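Local coordinates for competence damage-inducible protein A (Enterobacter cloacae subsp. cloacae, PDB 5VU3) that is of unknown function but, as a CinA-family protein, may resemble relatives that deamidate nicotinamide mononucleotide, at residues K19-R24 / A162-K167; I12-L17 / A156-L161; R31-E36 / A96-I101. One frame throughout, in Å; residues are numbered along the deposited sequence. Where two conformers were deposited one is given.

Contact 1: K19-R24 / A162-K167; sequences KKLASR and AELVTK. With ACT (acetate ion), chain I.
The guanidinium of R24, lying obliquely against V165 with NH2 4.0 Å from V165 CG1, makes two weak hydrogen bonds to one oxygen of an acetate ion. Both bonds to that acetate O, from R24 NH1 and R24 NH2, are 3.3 Å long, and the acetate probably comes from the crystallisation liquor. The arginine's second torsion (chi2 -89°) puts a bend at CD, and NE reaches a firmer partner in S169 OG, which also bonds to V165 O. V165 CG1 meets two basic side chains, since K20 NZ approaches the same methyl at 4.2 Å.

Beneath this polar margin, helices 14-28 and 149-167 run side by side on one face of the mixed sheet, an example of two terminal helices covering a sheet in an alpha/beta fold. The local axes approach to 9.6 Å at 34°. V165 CG2 sits 3.9 Å from L21 CB. L21 itself, with CG anti to the backbone N (chi1 179°), brings CD1 to within 3.7 Å of L164 CD2, the two leucine side chains crossing at about a right angle. Both leucines also pack on L32 of the sheet, and L164 further meets V106 and I108.

Contact 2: I12-L17 / A156-L161; sequences ITVAEL and AVHYSL
H158 joins the two segments through one hydrogen bond, its NE2 donating to I12 O at 2.7 Å. The bond is somewhat bent at the proton (143°), yet the acceptor lies in the plane of the imidazole and the donor arrives nearly along the C=O axis. The first torsion of H158 holds CG anti to the backbone N (chi1 178°), and the ring extends from its helix toward the residues that precede helix 14-28.

A CH-pi contact adds to this bond. L17 CD1 stands over one face of the imidazole, 3.8 Å from the ring centroid and 20° off the normal, displaced toward the NE2 and CD2 side. The ring is therefore fixed by a carbonyl at its edge and a methyl on its face, so one face of the imidazole meets a methyl while its N-H is taken up by a carbonyl.

The carbonyl used by H158 immediately precedes a capping box at the start of helix 14-28. T13 is the N-cap: its OG1 accepts from E16 N at 3.0 Å, and T13 N returns a nearly straight bond to E16 OE2 at 2.9 Å.

Apolar packing continues beside the ring. V14 divides its methyls, CG2 lying 4.0 Å from H158 CB near the ring's edge and CG1 meeting L161 CD1 at 3.9 Å. L17 CD1 is shared, touching L161 CB at 4.0 Å as well as the imidazole. Helix 42-49 closes on the same cluster, with A46 against V14 and L43 against L161.

Contact 3: R31-E36 / A96-I101; sequences RLTTAE and ASIRDI
T33 meets I98 and R99 with both branches of its side chain. OG1 is anti to the backbone N (chi1 -175°) and comes within 3.5 Å of I98 CG1, a van der Waals contact, for the hydroxyl has its hydrogen bond with V59 O of the adjacent strand. The methyl CG2 faces the helix backbone, 3.6 Å from I98 O and 3.8 Å from R99 CA. The threonine thus lies close to the main chain of the helix with its methyl while its polar atom is satisfied within the sheet.

At T34 the side chain points from the opposite side of the strand, and OG1 bonds to Y57 OH. Only the backbone turns to the helix here: T34 O lies 3.7 Å from I98 CG1. A35 brings the side chain back to the helix, with CB 4.0 Å from I98 CG2. I98, its CG1 anti to the backbone N (chi1 -169°), spans the step from T33 to A35: CG1 lies against T33 OG1 and T34 O, while CG2 reaches A35 CB and also T33 CG2, a worked case of one branched side chain covering the two residues of a strand that face the same way.

Strand 32-36 and helix 96-101 run at 134° with axes 7.9 Å apart. Helix 88-101 belongs to the beta-alpha-beta crossover from strand 57-63 to strand 106-112, and it passes over strand 32-37, which lies between them in the sheet. S107 of strand 106-112 touches T33 and I98 alike, while the far face of strand 32-37, through L32 and T34, packs on helices 14-28 and 42-49.

Contacts 1 and 2 are successive levels of one interface between helices 14-28 and 149-167. Their centres lie 9 Å apart and they touch, for instance where L21 CD2 packs 3.8 Å from L161 CD2. Along the chain their segments alternate, so the first and last helices of the fold run together in the same general direction. Contact 3, centred about 16 Å from contact 1 and 18 Å from contact 2, falls between these helices in sequence and joins strand 32-37 to helix 88-101 on the other face of the sheet. Contacts 1 and 3 touch through L32, which belongs to the strand. Together the three contacts illustrate an alpha/beta/alpha sandwich, with strand 32-37 covered by helices on both faces.

Contact 1: K19-R24 / A162-K167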
loop_
_atom_site.group_PDB
_atom_site.type_symbol
_atom_site.label_atom_id
_atom_site.label_comp_id
_atom_site.label_asym_id
_atom_site.label_seq_id
_atom_site.Cartn_x
_atom_site.Cartn_y
_atom_site.Cartn_z
ATOM N N LYS A 19 -5.451 16.719 1.495
ATOM C CA LYS A 19 -4.887 18.058 1.651
ATOM C C LYS A 19 -5.185 18.621 3.037
ATOM O O LYS A 19 -4.293 19.170 3.703
ATOM C CB LYS A 19 -5.424 18.986 0.564
ATOM C CG LYS A 19 -4.847 20.386 0.606
ATOM C CD LYS A 19 -5.352 21.197 -0.578
ATOM C CE LYS A 19 -4.695 22.562 -0.645
ATOM N NZ LYS A 19 -5.271 23.358 -1.764
ATOM N N LYS A 20 -6.434 18.489 3.493
ATOM C CA LYS A 20 -6.786 18.931 4.842
ATOM C C LYS A 20 -5.959 18.194 5.889
ATOM O O LYS A 20 -5.443 18.798 6.837
ATOM C CB LYS A 20 -8.274 18.702 5.100
ATOM C CG LYS A 20 -9.207 19.821 4.674
ATOM C CD LYS A 20 -10.615 19.276 4.469
ATOM C CE LYS A 20 -11.685 20.275 4.878
ATOM N NZ LYS A 20 -12.098 20.082 6.299
ATOM N N LEU A 21 -5.845 16.873 5.736
ATOM C CA LEU A 21 -5.127 16.057 6.708
ATOM C C LEU A 21 -3.644 16.404 6.734
ATOM O O LEU A 21 -3.043 16.511 7.810
ATOM C CB LEU A 21 -5.343 14.577 6.377
ATOM C CG LEU A 21 -4.658 13.528 7.249
ATOM C CD1 LEU A 21 -5.145 13.643 8.684
ATOM C CD2 LEU A 21 -4.940 12.126 6.691
ATOM N N ALA A 22 -3.040 16.584 5.555
ATOM C CA ALA A 22 -1.657 17.042 5.471
ATOM C C ALA A 22 -1.437 18.312 6.286
ATOM O O ALA A 22 -0.451 18.429 7.023
ATOM C CB ALA A 22 -1.281 17.284 4.007
ATOM N N SER A 23 -2.347 19.280 6.156
ATOM C CA SER A 23 -2.212 20.531 6.898
ATOM C C SER A 23 -2.223 20.284 8.400
ATOM O O SER A 23 -1.361 20.794 9.132
ATOM C CB SER A 23 -3.331 21.497 6.510
ATOM O OG SER A 23 -2.997 22.224 5.343
ATOM N N ARG A 24 -3.201 19.510 8.885
ATOM C CA ARG A 24 -3.311 19.268 10.323
ATOM C C ARG A 24 -2.078 18.553 10.855
ATOM O O ARG A 24 -1.527 18.926 11.898
ATOM C CB ARG A 24 -4.557 18.443 10.644
ATOM C CG ARG A 24 -5.832 18.876 9.957
ATOM C CD ARG A 24 -6.585 19.915 10.761
ATOM N NE ARG A 24 -7.967 20.066 10.305
ATOM C CZ ARG A 24 -8.321 20.576 9.129
ATOM N NH1 ARG A 24 -7.397 20.987 8.266
ATOM N NH2 ARG A 24 -9.604 20.677 8.812
ATOM N N ALA A 162 -12.002 10.997 6.319
ATOM C CA ALA A 162 -12.903 12.039 6.804
ATOM C C ALA A 162 -12.995 12.018 8.321
ATOM O O ALA A 162 -12.998 13.072 8.973
ATOM C CB ALA A 162 -14.290 11.864 6.185
ATOM N N GLU A 163 -13.072 10.821 8.900
ATOM C CA GLU A 163 -13.124 10.705 10.350
ATOM C C GLU A 163 -11.845 11.217 10.997
ATOM O O GLU A 163 -11.900 11.923 12.009
ATOM C CB GLU A 163 -13.385 9.250 10.733
ATOM C CG GLU A 163 -14.786 8.791 10.376
ATOM C CD GLU A 163 -15.831 9.821 10.771
ATOM O OE1 GLU A 163 -16.177 9.863 11.971
ATOM O OE2 GLU A 163 -16.295 10.588 9.893
ATOM N N LEU A 164 -10.684 10.859 10.441
ATOM C CA LEU A 164 -9.428 11.320 11.025
ATOM C C LEU A 164 -9.319 12.836 10.967
ATOM O O LEU A 164 -8.865 13.469 11.928
ATOM C CB LEU A 164 -8.231 10.682 10.315
ATOM C CG LEU A 164 -6.882 11.045 10.955
ATOM C CD1 LEU A 164 -6.895 10.722 12.455
ATOM C CD2 LEU A 164 -5.705 10.341 10.266
ATOM N N VAL A 165 -9.718 13.438 9.843
ATOM C CA VAL A 165 -9.679 14.896 9.730
ATOM C C VAL A 165 -10.497 15.531 10.847
ATOM O O VAL A 165 -10.047 16.463 11.524
ATOM C CB VAL A 165 -10.174 15.344 8.341
ATOM C CG1 VAL A 165 -10.478 16.837 8.350
ATOM C CG2 VAL A 165 -9.124 15.029 7.286
ATOM N N THR A 166 -11.711 15.022 11.060
ATOM C CA THR A 166 -12.558 15.533 12.131
ATOM C C THR A 166 -11.892 15.370 13.489
ATOM O O THR A 166 -11.895 16.299 14.305
ATOM C CB THR A 166 -13.905 14.815 12.115
ATOM O OG1 THR A 166 -14.559 15.062 10.865
ATOM C CG2 THR A 166 -14.789 15.315 13.255
ATOM N N LYS A 167 -11.309 14.196 13.745
ATOM C CA LYS A 167 -10.678 13.944 15.036
ATOM C C LYS A 167 -9.500 14.870 15.295
ATOM O O LYS A 167 -9.166 15.117 16.459
ATOM C CB LYS A 167 -10.229 12.486 15.123
ATOM C CG LYS A 167 -11.385 11.499 15.281
ATOM C CD LYS A 167 -10.953 10.084 14.939
ATOM C CE LYS A 167 -11.973 9.057 15.399
ATOM N NZ LYS A 167 -13.374 9.451 15.092
HETATM C C ACT I . -8.952 24.013 5.771
HETATM O O ACT I . -9.302 23.237 6.703
HETATM O OXT ACT I . -8.129 24.969 5.810
HETATM C CH3 ACT I . -9.640 23.748 4.395
#

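Contact 2: I12-L17 / A156-L161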
loop_
_atom_site.group_PDB
_atom_site.type_symbol
_atom_site.label_atom_id
_atom_site.label_comp_id
_atom_site.label_asym_id
_atom_site.label_seq_id
_atom_site.Cartn_x
_atom_site.Cartn_y
_atom_site.Cartn_z
ATOM N N ILE A 12 -16.859 16.257 0.136
ATOM C CA ILE A 12 -15.415 16.465 0.170
ATOM C C ILE A 12 -14.752 15.272 -0.513
ATOM O O ILE A 12 -14.972 14.129 -0.104
ATOM C CB ILE A 12 -14.914 16.622 1.615
ATOM C CG1 ILE A 12 -15.843 17.553 2.402
ATOM C CG2 ILE A 12 -13.491 17.151 1.653
ATOM C CD1 ILE A 12 -15.433 17.744 3.850
ATOM N N THR A 13 -13.939 15.529 -1.538
ATOM C CA THR A 13 -13.252 14.436 -2.214
ATOM C C THR A 13 -12.105 13.913 -1.350
ATOM O O THR A 13 -11.644 14.572 -0.417
ATOM C CB THR A 13 -12.682 14.879 -3.561
ATOM O OG1 THR A 13 -11.610 15.804 -3.337
ATOM C CG2 THR A 13 -13.752 15.534 -4.440
ATOM N N VAL A 14 -11.619 12.722 -1.710
ATOM C CA VAL A 14 -10.451 12.151 -1.039
ATOM C C VAL A 14 -9.259 13.096 -1.150
ATOM O O VAL A 14 -8.526 13.314 -0.176
ATOM C CB VAL A 14 -10.146 10.751 -1.612
ATOM C CG1 VAL A 14 -8.728 10.304 -1.254
ATOM C CG2 VAL A 14 -11.157 9.751 -1.105
ATOM N N ALA A 15 -9.072 13.713 -2.322
ATOM C CA ALA A 15 -7.960 14.646 -2.504
ATOM C C ALA A 15 -8.106 15.875 -1.616
ATOM O O ALA A 15 -7.117 16.374 -1.063
ATOM C CB ALA A 15 -7.851 15.063 -3.973
ATOM N N GLU A 16 -9.329 16.390 -1.474
ATOM C CA GLU A 16 -9.551 17.490 -0.543
ATOM C C GLU A 16 -9.239 17.069 0.889
ATOM O O GLU A 16 -8.677 17.851 1.672
ATOM C CB GLU A 16 -10.997 17.969 -0.648
ATOM C CG GLU A 16 -11.306 18.831 -1.865
ATOM C CD GLU A 16 -12.760 19.256 -1.899
ATOM O OE1 GLU A 16 -13.032 20.454 -1.672
ATOM O OE2 GLU A 16 -13.628 18.383 -2.143
ATOM N N LEU A 17 -9.613 15.842 1.248
ATOM C CA LEU A 17 -9.390 15.337 2.601
ATOM C C LEU A 17 -7.904 15.146 2.888
ATOM O O LEU A 17 -7.430 15.464 3.983
ATOM C CB LEU A 17 -10.144 14.020 2.790
ATOM C CG LEU A 17 -11.663 14.084 2.900
ATOM C CD1 LEU A 17 -12.253 12.663 2.946
ATOM C CD2 LEU A 17 -12.071 14.871 4.147
ATOM N N ALA A 156 -14.764 3.187 1.966
ATOM C CA ALA A 156 -14.014 2.950 3.198
ATOM C C ALA A 156 -12.793 3.856 3.277
ATOM O O ALA A 156 -12.481 4.397 4.345
ATOM C CB ALA A 156 -13.602 1.485 3.295
ATOM N N VAL A 157 -12.093 4.034 2.157
ATOM C CA VAL A 157 -10.946 4.938 2.132
ATOM C C VAL A 157 -11.381 6.353 2.488
ATOM O O VAL A 157 -10.766 7.018 3.332
ATOM C CB VAL A 157 -10.251 4.882 0.760
ATOM C CG1 VAL A 157 -9.268 6.052 0.605
ATOM C CG2 VAL A 157 -9.527 3.548 0.596
ATOM N N HIS A 158 -12.447 6.815 1.879
ATOM C CA HIS A 158 -12.965 8.140 2.156
ATOM C C HIS A 158 -13.373 8.283 3.602
ATOM O O HIS A 158 -13.047 9.213 4.235
ATOM C CB HIS A 158 -14.120 8.485 1.217
ATOM C CG HIS A 158 -14.754 9.826 1.448
ATOM N ND1 HIS A 158 -15.632 10.070 2.463
ATOM C CD2 HIS A 158 -14.635 10.989 0.777
ATOM C CE1 HIS A 158 -16.037 11.317 2.402
ATOM N NE2 HIS A 158 -15.435 11.900 1.395
ATOM N N TYR A 159 -14.089 7.299 4.094
ATOM C CA TYR A 159 -14.576 7.353 5.469
ATOM C C TYR A 159 -13.421 7.398 6.470
ATOM O O TYR A 159 -13.457 8.183 7.425
ATOM C CB TYR A 159 -15.501 6.159 5.736
ATOM C CG TYR A 159 -15.938 5.995 7.176
ATOM C CD1 TYR A 159 -17.099 6.602 7.651
ATOM C CD2 TYR A 159 -15.206 5.205 8.057
ATOM C CE1 TYR A 159 -17.503 6.445 8.970
ATOM C CE2 TYR A 159 -15.602 5.041 9.369
ATOM C CZ TYR A 159 -16.744 5.661 9.822
ATOM O OH TYR A 159 -17.122 5.488 11.133
ATOM N N SER A 160 -12.378 6.585 6.260
ATOM C CA SER A 160 -11.257 6.584 7.202
ATOM C C SER A 160 -10.592 7.950 7.260
ATOM O O SER A 160 -10.205 8.417 8.339
ATOM C CB SER A 160 -10.231 5.506 6.829
ATOM O OG SER A 160 -9.511 5.837 5.646
ATOM N N LEU A 161 -10.476 8.618 6.107
ATOM C CA LEU A 161 -9.822 9.920 6.059
ATOM C C LEU A 161 -10.704 11.011 6.647
ATOM O O LEU A 161 -10.215 11.889 7.370
ATOM C CB LEU A 161 -9.458 10.256 4.609
ATOM C CG LEU A 161 -8.354 9.369 4.018
ATOM C CD1 LEU A 161 -8.367 9.442 2.483
ATOM C CD2 LEU A 161 -6.996 9.794 4.572
#

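Contact 3: R31-E36 / A96-I101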
loop_
_atom_site.group_PDB
_atom_site.type_symbol
_atom_site.label_atom_id
_atom_site.label_comp_id
_atom_site.label_asym_id
_atom_site.label_seq_id
_atom_site.Cartn_x
_atom_site.Cartn_y
_atom_site.Cartn_z
ATOM N N ARG A 31 3.340 12.417 12.499
ATOM C CA ARG A 31 3.545 11.472 11.412
ATOM C C ARG A 31 2.433 10.429 11.426
ATOM O O ARG A 31 1.970 10.015 12.496
ATOM C CB ARG A 31 4.915 10.808 11.533
ATOM C CG ARG A 31 5.997 11.794 11.952
ATOM C CD ARG A 31 7.398 11.301 11.650
ATOM N NE ARG A 31 7.780 10.160 12.474
ATOM C CZ ARG A 31 9.029 9.892 12.845
ATOM N NH1 ARG A 31 10.023 10.693 12.480
ATOM N NH2 ARG A 31 9.286 8.825 13.587
ATOM N N LEU A 32 2.012 10.014 10.230
ATOM C CA LEU A 32 0.894 9.103 10.024
ATOM C C LEU A 32 1.375 7.799 9.399
ATOM O O LEU A 32 2.292 7.794 8.572
ATOM C CB LEU A 32 -0.162 9.732 9.102
ATOM C CG LEU A 32 -1.321 8.850 8.632
ATOM C CD1 LEU A 32 -2.251 8.551 9.799
ATOM C CD2 LEU A 32 -2.078 9.514 7.494
ATOM N N THR A 33 0.735 6.693 9.784
ATOM C CA THR A 33 0.997 5.394 9.177
ATOM C C THR A 33 -0.328 4.649 9.055
ATOM O O THR A 33 -1.314 4.990 9.717
ATOM C CB THR A 33 2.018 4.583 9.991
ATOM O OG1 THR A 33 2.347 3.363 9.310
ATOM C CG2 THR A 33 1.463 4.220 11.363
ATOM N N THR A 34 -0.361 3.639 8.185
ATOM C CA THR A 34 -1.608 2.943 7.886
ATOM C C THR A 34 -1.381 1.442 7.769
ATOM O O THR A 34 -0.308 0.984 7.365
ATOM C CB THR A 34 -2.252 3.436 6.580
ATOM O OG1 THR A 34 -1.312 3.298 5.506
ATOM C CG2 THR A 34 -2.678 4.888 6.701
ATOM N N ALA A 35 -2.414 0.684 8.131
ATOM C CA ALA A 35 -2.457 -0.759 7.925
ATOM C C ALA A 35 -3.802 -1.097 7.303
ATOM O O ALA A 35 -4.847 -0.829 7.906
ATOM C CB ALA A 35 -2.256 -1.509 9.245
ATOM N N GLU A 36 -3.784 -1.679 6.106
ATOM C CA GLU A 36 -4.999 -1.919 5.332
ATOM C C GLU A 36 -5.234 -3.404 5.141
ATOM O O GLU A 36 -4.359 -4.107 4.632
ATOM C CB GLU A 36 -4.919 -1.276 3.945
ATOM C CG GLU A 36 -4.737 0.213 3.950
ATOM C CD GLU A 36 -4.531 0.732 2.539
ATOM O OE1 GLU A 36 -5.423 0.508 1.692
ATOM O OE2 GLU A 36 -3.466 1.325 2.282
ATOM N N ALA A 96 -2.330 -0.162 16.858
ATOM C CA ALA A 96 -1.287 0.035 17.855
ATOM C C ALA A 96 0.056 -0.475 17.349
ATOM O O ALA A 96 1.092 0.174 17.536
ATOM C CB ALA A 96 -1.670 -0.666 19.163
ATOM N N SER A 97 0.055 -1.638 16.706
ATOM C CA SER A 97 1.305 -2.237 16.255
ATOM C C SER A 97 1.926 -1.441 15.106
ATOM O O SER A 97 3.130 -1.160 15.121
ATOM C CB SER A 97 1.060 -3.684 15.839
ATOM O OG SER A 97 2.181 -4.209 15.151
ATOM N N ILE A 98 1.130 -1.070 14.098
ATOM C CA ILE A 98 1.723 -0.363 12.957
ATOM C C ILE A 98 2.230 1.008 13.386
ATOM O O ILE A 98 3.245 1.492 12.871
ATOM C CB ILE A 98 0.735 -0.266 11.778
ATOM C CG1 ILE A 98 1.448 0.223 10.508
ATOM C CG2 ILE A 98 -0.445 0.654 12.105
ATOM C CD1 ILE A 98 2.568 -0.689 10.028
ATOM N N ARG A 99 1.561 1.639 14.351
ATOM C CA ARG A 99 2.044 2.906 14.886
ATOM C C ARG A 99 3.436 2.751 15.491
ATOM O O ARG A 99 4.303 3.616 15.314
ATOM C CB ARG A 99 1.041 3.433 15.916
ATOM C CG ARG A 99 1.415 4.749 16.547
ATOM C CD ARG A 99 0.402 5.181 17.597
ATOM N NE ARG A 99 0.901 6.321 18.360
ATOM C CZ ARG A 99 1.485 6.246 19.552
ATOM N NH1 ARG A 99 1.641 5.077 20.158
ATOM N NH2 ARG A 99 1.914 7.354 20.147
ATOM N N ASP A 100 3.680 1.639 16.182
ATOM C CA ASP A 100 4.998 1.408 16.768
ATOM C C ASP A 100 6.026 1.033 15.705
ATOM O O ASP A 100 7.159 1.530 15.720
ATOM C CB ASP A 100 4.907 0.315 17.827
ATOM C CG ASP A 100 4.103 0.743 19.030
ATOM O OD1 ASP A 100 4.163 1.943 19.386
ATOM O OD2 ASP A 100 3.416 -0.123 19.615
ATOM N N ILE A 101 5.656 0.133 14.790
ATOM C CA ILE A 101 6.589 -0.305 13.753
ATOM C C ILE A 101 7.061 0.880 12.922
ATOM O O ILE A 101 8.244 0.978 12.559
ATOM C CB ILE A 101 5.931 -1.390 12.878
ATOM C CG1 ILE A 101 5.849 -2.721 13.636
ATOM C CG2 ILE A 101 6.685 -1.575 11.562
ATOM C CD1 ILE A 101 4.784 -3.662 13.075
#